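Local coordinates for insecticidal crystal protein Cry35Ab1 (Bacillus thuringiensis, PDB 4JP0), which forms one component of a binary insecticidal toxin, together with Cry34Ab1, that acts on western corn rootworm larvae, probably at the midgut epithelium, at residues Phe48-Asp53 and Thr200-Leu205; Val219-His224 and Gln305-Ile310; Thr230-Thr235 and Lys292-Ser297. All coordinates share one frame; numbering follows the deposited sequence.

Contact 1: residues Phe48-Asp53 and Thr200-Leu205; sequences FLFPID and TPYYIL
Tyr202 OH meets several groups at once: Pro51 CD lies 3.3 Å from Tyr202 OH, Phe50 CD2 comes nearly as close, and the hydroxyl is hydrogen-bonded to the backbone O of Thr4. This is the buried seam between the beta-trefoil, ricin B-type lectin part of the chain and the elongated beta-rich part that follows it. No hydrogen bond crosses between 48-53 and 200-205, and the axes of the two short strands approach only to 11.2 Å, so side chains rather than sheet pairing make the joint. Pro51 and Tyr202 meet tip to tip. Phe50, with CG anti to its carbonyl carbon (chi1 -72°), turns an edge to one face of the Tyr202 ring in a T-shaped pair, with centroids 5.3 Å apart and planes at 75°. Phe50 CD2 is 3.6 Å from Tyr202 CZ. Phe48 sits beside this pair, its CD2 over a face of the Phe50 ring, while Tyr202 CE1 lies at the edge of the Phe48 ring, near its plane and 3.9 Å from Phe48 CE2. Pro182 and Ile184 also pack on Phe50. Pro201 adds to the seam, its CB 4.0 Å from Phe48 CZ and its carbonyl O 3.4 Å from Phe50 CE2.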
loop_
_atom_site.group_PDB
_atom_site.type_symbol
_atom_site.label_atom_id
_atom_site.label_comp_id
_atom_site.label_asym_id
_atom_site.label_seq_id
_atom_site.Cartn_x
_atom_site.Cartn_y
_atom_site.Cartn_z
ATOM N N PHE A 48 -15.675 -4.284 -14.484
ATOM C CA PHE A 48 -14.227 -4.042 -14.371
ATOM C C PHE A 48 -13.648 -5.021 -13.384
ATOM O O PHE A 48 -14.168 -5.170 -12.255
ATOM C CB PHE A 48 -13.955 -2.600 -13.906
ATOM C CG PHE A 48 -12.578 -2.117 -14.216
ATOM C CD1 PHE A 48 -12.356 -1.328 -15.338
ATOM C CD2 PHE A 48 -11.502 -2.428 -13.381
ATOM C CE1 PHE A 48 -11.085 -0.871 -15.641
ATOM C CE2 PHE A 48 -10.214 -1.975 -13.689
ATOM C CZ PHE A 48 -10.013 -1.192 -14.818
ATOM N N LEU A 49 -12.614 -5.738 -13.808
ATOM C CA LEU A 49 -11.992 -6.718 -12.943
ATOM C C LEU A 49 -10.832 -6.085 -12.204
ATOM O O LEU A 49 -9.998 -5.444 -12.820
ATOM C CB LEU A 49 -11.412 -7.853 -13.778
ATOM C CG LEU A 49 -12.362 -8.664 -14.635
ATOM C CD1 LEU A 49 -11.590 -9.852 -15.236
ATOM C CD2 LEU A 49 -13.525 -9.136 -13.780
ATOM N N PHE A 50 -10.810 -6.214 -10.884
ATOM C CA PHE A 50 -9.601 -5.822 -10.113
ATOM C C PHE A 50 -8.944 -7.072 -9.534
ATOM O O PHE A 50 -9.635 -7.968 -9.030
ATOM C CB PHE A 50 -9.962 -4.886 -8.984
ATOM C CG PHE A 50 -10.353 -3.489 -9.453
ATOM C CD1 PHE A 50 -11.647 -3.045 -9.342
ATOM C CD2 PHE A 50 -9.413 -2.639 -9.995
ATOM C CE1 PHE A 50 -12.000 -1.760 -9.715
ATOM C CE2 PHE A 50 -9.771 -1.353 -10.406
ATOM C CZ PHE A 50 -11.065 -0.919 -10.249
ATOM N N PRO A 51 -7.621 -7.150 -9.601
ATOM C CA PRO A 51 -6.917 -8.318 -9.092
ATOM C C PRO A 51 -6.647 -8.158 -7.589
ATOM O O PRO A 51 -6.377 -7.048 -7.116
ATOM C CB PRO A 51 -5.600 -8.292 -9.886
ATOM C CG PRO A 51 -5.299 -6.773 -10.011
ATOM C CD PRO A 51 -6.687 -6.113 -10.104
ATOM N N ILE A 52 -6.730 -9.279 -6.869
ATOM C CA ILE A 52 -6.384 -9.323 -5.457
ATOM C C ILE A 52 -5.457 -10.494 -5.217
ATOM O O ILE A 52 -5.069 -11.222 -6.157
ATOM C CB ILE A 52 -7.653 -9.387 -4.570
ATOM C CG1 ILE A 52 -8.519 -10.612 -4.902
ATOM C CG2 ILE A 52 -8.466 -8.078 -4.699
ATOM C CD1 ILE A 52 -9.715 -10.779 -3.915
ATOM N N ASP A 53 -5.054 -10.679 -3.973
ATOM C CA ASP A 53 -4.090 -11.720 -3.691
ATOM C C ASP A 53 -4.590 -13.120 -4.094
ATOM O O ASP A 53 -5.780 -13.373 -4.230
ATOM C CB ASP A 53 -3.704 -11.740 -2.196
ATOM C CG ASP A 53 -2.909 -10.504 -1.743
ATOM O OD1 ASP A 53 -2.300 -9.769 -2.576
ATOM O OD2 ASP A 53 -2.837 -10.207 -0.512
ATOM N N THR A 200 -9.637 7.274 -12.810
ATOM C CA THR A 200 -8.497 6.852 -12.044
ATOM C C THR A 200 -8.735 5.470 -11.423
ATOM O O THR A 200 -8.721 5.341 -10.269
ATOM C CB THR A 200 -8.065 7.925 -10.976
ATOM O OG1 THR A 200 -7.032 7.409 -10.180
ATOM C CG2 THR A 200 -9.207 8.306 -10.094
ATOM N N PRO A 201 -8.997 4.468 -12.251
ATOM C CA PRO A 201 -9.377 3.154 -11.699
ATOM C C PRO A 201 -8.272 2.557 -10.845
ATOM O O PRO A 201 -8.559 1.759 -9.975
ATOM C CB PRO A 201 -9.629 2.289 -12.946
ATOM C CG PRO A 201 -8.867 3.033 -14.069
ATOM C CD PRO A 201 -9.048 4.484 -13.734
ATOM N N TYR A 202 -7.024 2.910 -11.137
ATOM C CA TYR A 202 -5.924 2.539 -10.247
ATOM C C TYR A 202 -5.268 3.751 -9.658
ATOM O O TYR A 202 -4.891 4.678 -10.386
ATOM C CB TYR A 202 -4.866 1.701 -10.958
ATOM C CG TYR A 202 -5.376 0.323 -11.293
ATOM C CD1 TYR A 202 -6.036 0.072 -12.514
ATOM C CD2 TYR A 202 -5.266 -0.716 -10.371
ATOM C CE1 TYR A 202 -6.525 -1.225 -12.839
ATOM C CE2 TYR A 202 -5.742 -1.995 -10.680
ATOM C CZ TYR A 202 -6.368 -2.238 -11.898
ATOM O OH TYR A 202 -6.856 -3.497 -12.130
ATOM N N TYR A 203 -5.128 3.755 -8.333
ATOM C CA TYR A 203 -4.371 4.833 -7.660
ATOM C C TYR A 203 -2.931 4.386 -7.528
ATOM O O TYR A 203 -2.651 3.180 -7.506
ATOM C CB TYR A 203 -4.933 5.073 -6.242
ATOM C CG TYR A 203 -6.206 5.925 -6.227
ATOM C CD1 TYR A 203 -7.351 5.512 -6.894
ATOM C CD2 TYR A 203 -6.243 7.152 -5.519
ATOM C CE1 TYR A 203 -8.513 6.307 -6.907
ATOM C CE2 TYR A 203 -7.352 7.919 -5.498
ATOM C CZ TYR A 203 -8.505 7.496 -6.190
ATOM O OH TYR A 203 -9.624 8.283 -6.156
ATOM N N ILE A 204 -2.009 5.342 -7.385
ATOM C CA ILE A 204 -0.604 5.046 -7.171
ATOM C C ILE A 204 -0.259 5.242 -5.699
ATOM O O ILE A 204 -0.488 6.309 -5.113
ATOM C CB ILE A 204 0.265 5.991 -8.022
ATOM C CG1 ILE A 204 -0.015 5.764 -9.494
ATOM C CG2 ILE A 204 1.783 5.734 -7.799
ATOM C CD1 ILE A 204 0.556 6.908 -10.397
ATOM N N LEU A 205 0.256 4.192 -5.091
ATOM C CA LEU A 205 0.702 4.250 -3.690
ATOM C C LEU A 205 2.256 4.112 -3.702
ATOM O O LEU A 205 2.830 3.128 -4.201
ATOM C CB LEU A 205 0.004 3.148 -2.878
ATOM C CG LEU A 205 0.400 2.955 -1.416
ATOM C CD1 LEU A 205 0.314 4.267 -0.622
ATOM C CD2 LEU A 205 -0.448 1.839 -0.763
#

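Contact 2: residues Val219-His224 and Gln305-Ile310; sequences VALRPH and QSMNSI
Leu221 and Met307 lie side by side on one face of an antiparallel strand pair, their side chains pointing the same way. The chain of Met307 bends at its last torsion (chi3 82°), carrying the methyl CE to 3.5 Å from Leu221 CD1, tighter than usual van der Waals contact; Leu221 CD2 is 3.7 Å from the same CE. The backbone pairing sets these two residues opposite each other. Leu221 and Met307 form one hydrogen-bonded pair, with Leu221 N 2.8 Å from Met307 O, the N-H pointing almost straight at the oxygen (168°) and Met307 N returning a bond to Leu221 O. Val219 and Ser309 form the next such pair, Val219 N being 2.9 Å from Ser309 O. Between them Ala220 and Asn308 make a non-hydrogen-bonded pair on the other face, where Ala220 CB is 3.9 Å from Asn308 ND2. Further out, Lys227 and Tyr229 pack against Val219. Beyond the strand ends, Asn301 ND2 bonds to the carbonyl oxygens of both Arg222 and Gln305. Reciprocal backbone bonds thus hold the long sheet here, and the Leu221-Met307 face packs against Ile299 and Asn301 through branched aliphatic and thioether groups, so dispersion contacts complement those bonds.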
loop_
_atom_site.group_PDB
_atom_site.type_symbol
_atom_site.label_atom_id
_atom_site.label_comp_id
_atom_site.label_asym_id
_atom_site.label_seq_id
_atom_site.Cartn_x
_atom_site.Cartn_y
_atom_site.Cartn_z
ATOM N N VAL A 219 23.093 17.584 20.788
ATOM C CA VAL A 219 23.592 17.683 22.151
ATOM C C VAL A 219 25.007 18.208 22.150
ATOM O O VAL A 219 25.796 17.840 21.292
ATOM C CB VAL A 219 23.625 16.308 22.787
ATOM C CG1 VAL A 219 24.140 16.402 24.220
ATOM C CG2 VAL A 219 22.223 15.679 22.768
ATOM N N ALA A 220 25.305 19.103 23.084
ATOM C CA ALA A 220 26.653 19.655 23.254
ATOM C C ALA A 220 27.239 19.099 24.533
ATOM O O ALA A 220 26.617 19.203 25.595
ATOM C CB ALA A 220 26.602 21.162 23.326
ATOM N N LEU A 221 28.428 18.520 24.438
ATOM C CA LEU A 221 29.096 17.961 25.597
ATOM C C LEU A 221 30.416 18.631 25.914
ATOM O O LEU A 221 31.223 18.916 25.022
ATOM C CB LEU A 221 29.353 16.459 25.426
ATOM C CG LEU A 221 28.095 15.594 25.370
ATOM C CD1 LEU A 221 27.630 15.458 23.949
ATOM C CD2 LEU A 221 28.353 14.245 25.983
ATOM N N ARG A 222 30.654 18.839 27.198
ATOM C CA ARG A 222 31.946 19.331 27.631
ATOM C C ARG A 222 32.877 18.124 27.808
ATOM O O ARG A 222 32.441 16.984 27.696
ATOM C CB ARG A 222 31.794 20.111 28.948
ATOM C CG ARG A 222 30.731 21.209 28.834
ATOM C CD ARG A 222 30.909 22.365 29.824
ATOM N NE ARG A 222 30.839 21.942 31.212
ATOM C CZ ARG A 222 30.941 22.799 32.228
ATOM N NH1 ARG A 222 31.084 24.079 31.970
ATOM N NH2 ARG A 222 30.906 22.399 33.487
ATOM N N PRO A 223 34.158 18.364 28.061
ATOM C CA PRO A 223 35.087 17.258 28.312
ATOM C C PRO A 223 34.653 16.370 29.469
ATOM O O PRO A 223 34.145 16.838 30.504
ATOM C CB PRO A 223 36.409 17.973 28.667
ATOM C CG PRO A 223 36.313 19.291 27.992
ATOM C CD PRO A 223 34.833 19.678 28.078
ATOM N N HIS A 224 34.827 15.067 29.263
ATOM C CA HIS A 224 34.692 14.071 30.326
ATOM C C HIS A 224 33.323 14.055 30.983
ATOM O O HIS A 224 33.204 14.113 32.195
ATOM C CB HIS A 224 35.805 14.254 31.384
ATOM C CG HIS A 224 37.195 14.028 30.855
ATOM N ND1 HIS A 224 37.614 12.817 30.343
ATOM C CD2 HIS A 224 38.254 14.868 30.743
ATOM C CE1 HIS A 224 38.875 12.918 29.950
ATOM N NE2 HIS A 224 39.286 14.152 30.183
ATOM N N GLN A 305 38.404 16.938 25.226
ATOM C CA GLN A 305 37.926 18.012 24.348
ATOM C C GLN A 305 36.394 18.038 24.332
ATOM O O GLN A 305 35.732 17.057 24.666
ATOM C CB GLN A 305 38.391 17.815 22.893
ATOM C CG GLN A 305 39.888 17.981 22.624
ATOM C CD GLN A 305 40.720 16.758 23.019
ATOM O OE1 GLN A 305 40.416 15.622 22.611
ATOM N NE2 GLN A 305 41.769 16.988 23.799
ATOM N N SER A 306 35.827 19.143 23.885
ATOM C CA SER A 306 34.373 19.227 23.817
ATOM C C SER A 306 33.880 18.452 22.610
ATOM O O SER A 306 34.666 18.143 21.729
ATOM C CB SER A 306 33.925 20.683 23.720
ATOM O OG SER A 306 33.887 21.112 22.368
ATOM N N MET A 307 32.582 18.164 22.551
ATOM C CA MET A 307 32.055 17.409 21.438
ATOM C C MET A 307 30.598 17.754 21.205
ATOM O O MET A 307 29.901 18.163 22.135
ATOM C CB MET A 307 32.215 15.943 21.758
ATOM C CG MET A 307 31.418 14.984 20.934
ATOM S SD MET A 307 31.513 13.388 21.774
ATOM C CE MET A 307 30.373 13.562 22.921
ATOM N N ASN A 308 30.154 17.604 19.955
ATOM C CA ASN A 308 28.768 17.830 19.571
ATOM C C ASN A 308 28.240 16.536 18.961
ATOM O O ASN A 308 28.985 15.814 18.294
ATOM C CB ASN A 308 28.657 18.999 18.572
ATOM C CG ASN A 308 29.352 20.307 19.085
ATOM O OD1 ASN A 308 30.108 20.967 18.346
ATOM N ND2 ASN A 308 29.106 20.663 20.345
ATOM N N SER A 309 26.957 16.242 19.181
ATOM C CA SER A 309 26.357 15.026 18.632
ATOM C C SER A 309 25.000 15.370 18.072
ATOM O O SER A 309 24.388 16.353 18.483
ATOM C CB SER A 309 26.184 13.993 19.744
ATOM O OG SER A 309 25.669 12.754 19.258
ATOM N N ILE A 310 24.554 14.585 17.109
ATOM C CA ILE A 310 23.220 14.721 16.587
ATOM C C ILE A 310 22.815 13.343 16.105
ATOM O O ILE A 310 23.659 12.529 15.740
ATOM C CB ILE A 310 23.166 15.753 15.441
ATOM C CG1 ILE A 310 21.703 16.065 15.070
ATOM C CG2 ILE A 310 23.924 15.248 14.252
ATOM C CD1 ILE A 310 21.506 17.309 14.242
#

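Contact 3: residues Thr230-Thr235 and Lys292-Ser297; sequences TYEWGT and KYQEQS
Thr230 starts the pairing against 292-297, its CA directed at Glu295 O in a CA-H...O contact; its weak hydroxyl bond to Gln294 OE1 rests on one of two conformers and is doubtful. The motif is a two-stranded antiparallel ribbon of the elongated beta-rich part, in which the axes of 230-234 and 292-297 come within 4.6 Å. Tyr231 follows, hydrogen-bonded in register with Glu295: Glu295 N lies 3.0 Å from Tyr231 O, whereas the return bond from Tyr231 N is weak. Glu295 CB sits over one face of the Tyr231 ring, 4.1 Å from its centroid, a CH-pi contact. Ser297 CB reaches the ring's edge, and Tyr341 stacks on Tyr231 from outside the pair. Glu232 turns to the opposite face of the ribbon, running alongside Gln294, with CG 3.4 Å from Gln294 NE2. Its OE1 makes a long salt bridge to Lys292 NZ, 3.7 Å away; the amine's stronger partner is Glu236, so this bridge is secondary. Trp233 returns to the face of Tyr231. Tyr293 N is 2.9 Å from Trp233 O in a nearly straight bond (170°), while Trp233 N approaches Tyr293 O from above the carbonyl plane. Tyr293 CB covers the five-membered ring of Trp233, 3.9 Å from its centroid, and Tyr293 CD1 lies 3.7 Å from Trp233 CH2. The two rings lean together obliquely, planes 38° apart. Gly234 makes a non-hydrogen-bonded pair with Lys292; at its positive phi a CB would jam against Trp233 O and crowd Tyr293 CD1 and Lys292 CA, which calls for glycine. The Trp233 face thus combines aromatic rings with the aliphatic CB of Glu295, whose carboxylate lies on the same face, and Trp233 NE1 is buried there beside Tyr293 CB and Glu295 CB with no polar partner in the model.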
loop_
_atom_site.group_PDB
_atom_site.type_symbol
_atom_site.label_atom_id
_atom_site.label_comp_id
_atom_site.label_asym_id
_atom_site.label_seq_id
_atom_site.Cartn_x
_atom_site.Cartn_y
_atom_site.Cartn_z
ATOM N N THR A 230 16.676 13.218 25.343
ATOM C CA THR A 230 15.553 12.524 24.762
ATOM C C THR A 230 15.317 13.041 23.347
ATOM O O THR A 230 15.457 14.233 23.068
ATOM C CB THR A 230 14.310 12.747 25.646
ATOM O OG1 THR A 230 13.208 12.003 25.133
ATOM C CG2 THR A 230 13.838 14.186 25.558
ATOM N N TYR A 231 15.017 12.128 22.441
ATOM C CA TYR A 231 14.673 12.535 21.086
ATOM C C TYR A 231 13.302 11.969 20.818
ATOM O O TYR A 231 12.864 11.061 21.516
ATOM C CB TYR A 231 15.687 12.061 20.036
ATOM C CG TYR A 231 15.782 10.570 19.875
ATOM C CD1 TYR A 231 14.943 9.894 18.993
ATOM C CD2 TYR A 231 16.715 9.829 20.587
ATOM C CE1 TYR A 231 15.026 8.547 18.839
ATOM C CE2 TYR A 231 16.808 8.458 20.424
ATOM C CZ TYR A 231 15.957 7.828 19.545
ATOM O OH TYR A 231 16.002 6.471 19.355
ATOM N N GLU A 232 12.629 12.527 19.824
ATOM C CA GLU A 232 11.294 12.107 19.444
ATOM C C GLU A 232 11.292 11.206 18.216
ATOM O O GLU A 232 12.128 11.340 17.338
ATOM C CB GLU A 232 10.482 13.347 19.114
ATOM C CG GLU A 232 10.320 14.293 20.296
ATOM C CD GLU A 232 9.686 15.607 19.880
ATOM O OE1 GLU A 232 9.080 15.649 18.766
ATOM O OE2 GLU A 232 9.793 16.584 20.657
ATOM N N TRP A 233 10.339 10.295 18.153
ATOM C CA TRP A 233 10.181 9.475 16.962
ATOM C C TRP A 233 8.732 9.053 16.908
ATOM O O TRP A 233 7.941 9.434 17.781
ATOM C CB TRP A 233 11.122 8.280 16.971
ATOM C CG TRP A 233 10.917 7.337 18.133
ATOM C CD1 TRP A 233 11.388 7.472 19.412
ATOM C CD2 TRP A 233 10.219 6.098 18.092
ATOM N NE1 TRP A 233 11.005 6.391 20.172
ATOM C CE2 TRP A 233 10.278 5.533 19.381
ATOM C CE3 TRP A 233 9.518 5.417 17.094
ATOM C CZ2 TRP A 233 9.679 4.317 19.692
ATOM C CZ3 TRP A 233 8.925 4.213 17.396
ATOM C CH2 TRP A 233 9.001 3.671 18.685
ATOM N N GLY A 234 8.382 8.264 15.903
ATOM C CA GLY A 234 6.999 7.851 15.729
ATOM C C GLY A 234 6.364 8.676 14.618
ATOM O O GLY A 234 6.932 8.833 13.536
ATOM N N THR A 235 5.200 9.235 14.897
ATOM C CA THR A 235 4.526 10.055 13.911
ATOM C C THR A 235 3.686 11.089 14.594
ATOM O O THR A 235 3.180 10.845 15.687
ATOM C CB THR A 235 3.655 9.194 12.987
ATOM O OG1 THR A 235 3.022 10.035 12.010
ATOM C CG2 THR A 235 2.489 8.587 13.768
ATOM N N LYS A 292 3.329 9.261 18.926
ATOM C CA LYS A 292 4.486 10.125 19.117
ATOM C C LYS A 292 5.225 9.668 20.394
ATOM O O LYS A 292 4.615 9.576 21.460
ATOM C CB LYS A 292 4.013 11.581 19.246
ATOM C CG LYS A 292 5.099 12.609 19.471
ATOM C CD LYS A 292 4.546 14.032 19.325
ATOM C CE LYS A 292 5.635 15.095 19.504
ATOM N NZ LYS A 292 5.456 16.307 18.614
ATOM N N TYR A 293 6.527 9.387 20.286
ATOM C CA TYR A 293 7.317 8.909 21.437
ATOM C C TYR A 293 8.586 9.693 21.735
ATOM O O TYR A 293 9.008 10.532 20.945
ATOM C CB TYR A 293 7.712 7.444 21.240
ATOM C CG TYR A 293 6.555 6.576 20.858
ATOM C CD1 TYR A 293 6.395 6.145 19.543
ATOM C CD2 TYR A 293 5.597 6.203 21.807
ATOM C CE1 TYR A 293 5.326 5.362 19.182
ATOM C CE2 TYR A 293 4.523 5.431 21.456
ATOM C CZ TYR A 293 4.393 5.007 20.140
ATOM O OH TYR A 293 3.336 4.231 19.775
ATOM N N GLN A 294 9.183 9.404 22.897
ATOM C CA GLN A 294 10.485 9.972 23.284
ATOM C C GLN A 294 11.370 8.873 23.844
ATOM O O GLN A 294 11.007 8.214 24.807
ATOM C CB GLN A 294 10.330 11.065 24.322
ATOM C CG GLN A 294 9.262 12.061 23.976
ATOM C CD GLN A 294 9.661 13.482 24.326
ATOM O OE1 GLN A 294 10.321 13.713 25.341
ATOM N NE2 GLN A 294 9.260 14.441 23.483
ATOM N N GLU A 295 12.519 8.652 23.222
ATOM C CA GLU A 295 13.380 7.588 23.669
ATOM C C GLU A 295 14.478 8.192 24.501
ATOM O O GLU A 295 15.163 9.125 24.068
ATOM C CB GLU A 295 13.973 6.824 22.486
ATOM C CG GLU A 295 14.761 5.586 22.898
ATOM C CD GLU A 295 13.924 4.574 23.665
ATOM O OE1 GLU A 295 12.680 4.646 23.571
ATOM O OE2 GLU A 295 14.506 3.705 24.371
ATOM N N GLN A 296 14.638 7.671 25.706
ATOM C CA GLN A 296 15.700 8.165 26.580
ATOM C C GLN A 296 17.014 7.635 26.042
ATOM O O GLN A 296 17.102 6.471 25.647
ATOM C CB GLN A 296 15.470 7.676 28.010
ATOM C CG GLN A 296 16.479 8.190 29.032
ATOM C CD GLN A 296 16.138 7.721 30.442
ATOM O OE1 GLN A 296 15.092 7.091 30.659
ATOM N NE2 GLN A 296 17.009 8.028 31.400
ATOM N N SER A 297 18.034 8.478 25.974
ATOM C CA SER A 297 19.311 7.992 25.510
ATOM C C SER A 297 20.432 8.718 26.205
ATOM O O SER A 297 20.202 9.616 27.019
ATOM C CB SER A 297 19.453 8.109 23.994
ATOM O OG SER A 297 20.394 7.157 23.530
#

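How the contacts relate
From the N terminus, strand 43-52 of the beta-trefoil part is the first element used; contact 1 closes the 146-residue span to 200-205 and joins the trefoil to the elongated beta-rich part. Strand 202-221 then runs outward, so that it serves contact 1 near its start and contact 2 near its end, centres 53 Å apart. The chain turns into strand 225-234, passes the helices 240-247 and 272-279, and comes back as 292-301, closing contact 3. A second turn leads to 307-323, which closes contact 2 around contact 3; their centres are 21 Å apart. Contact 1 precedes both in series, and none cross. Contact 2 holds the long sheet and contact 3 the ribbon; the turns 221-225 and 301-307 connect the two.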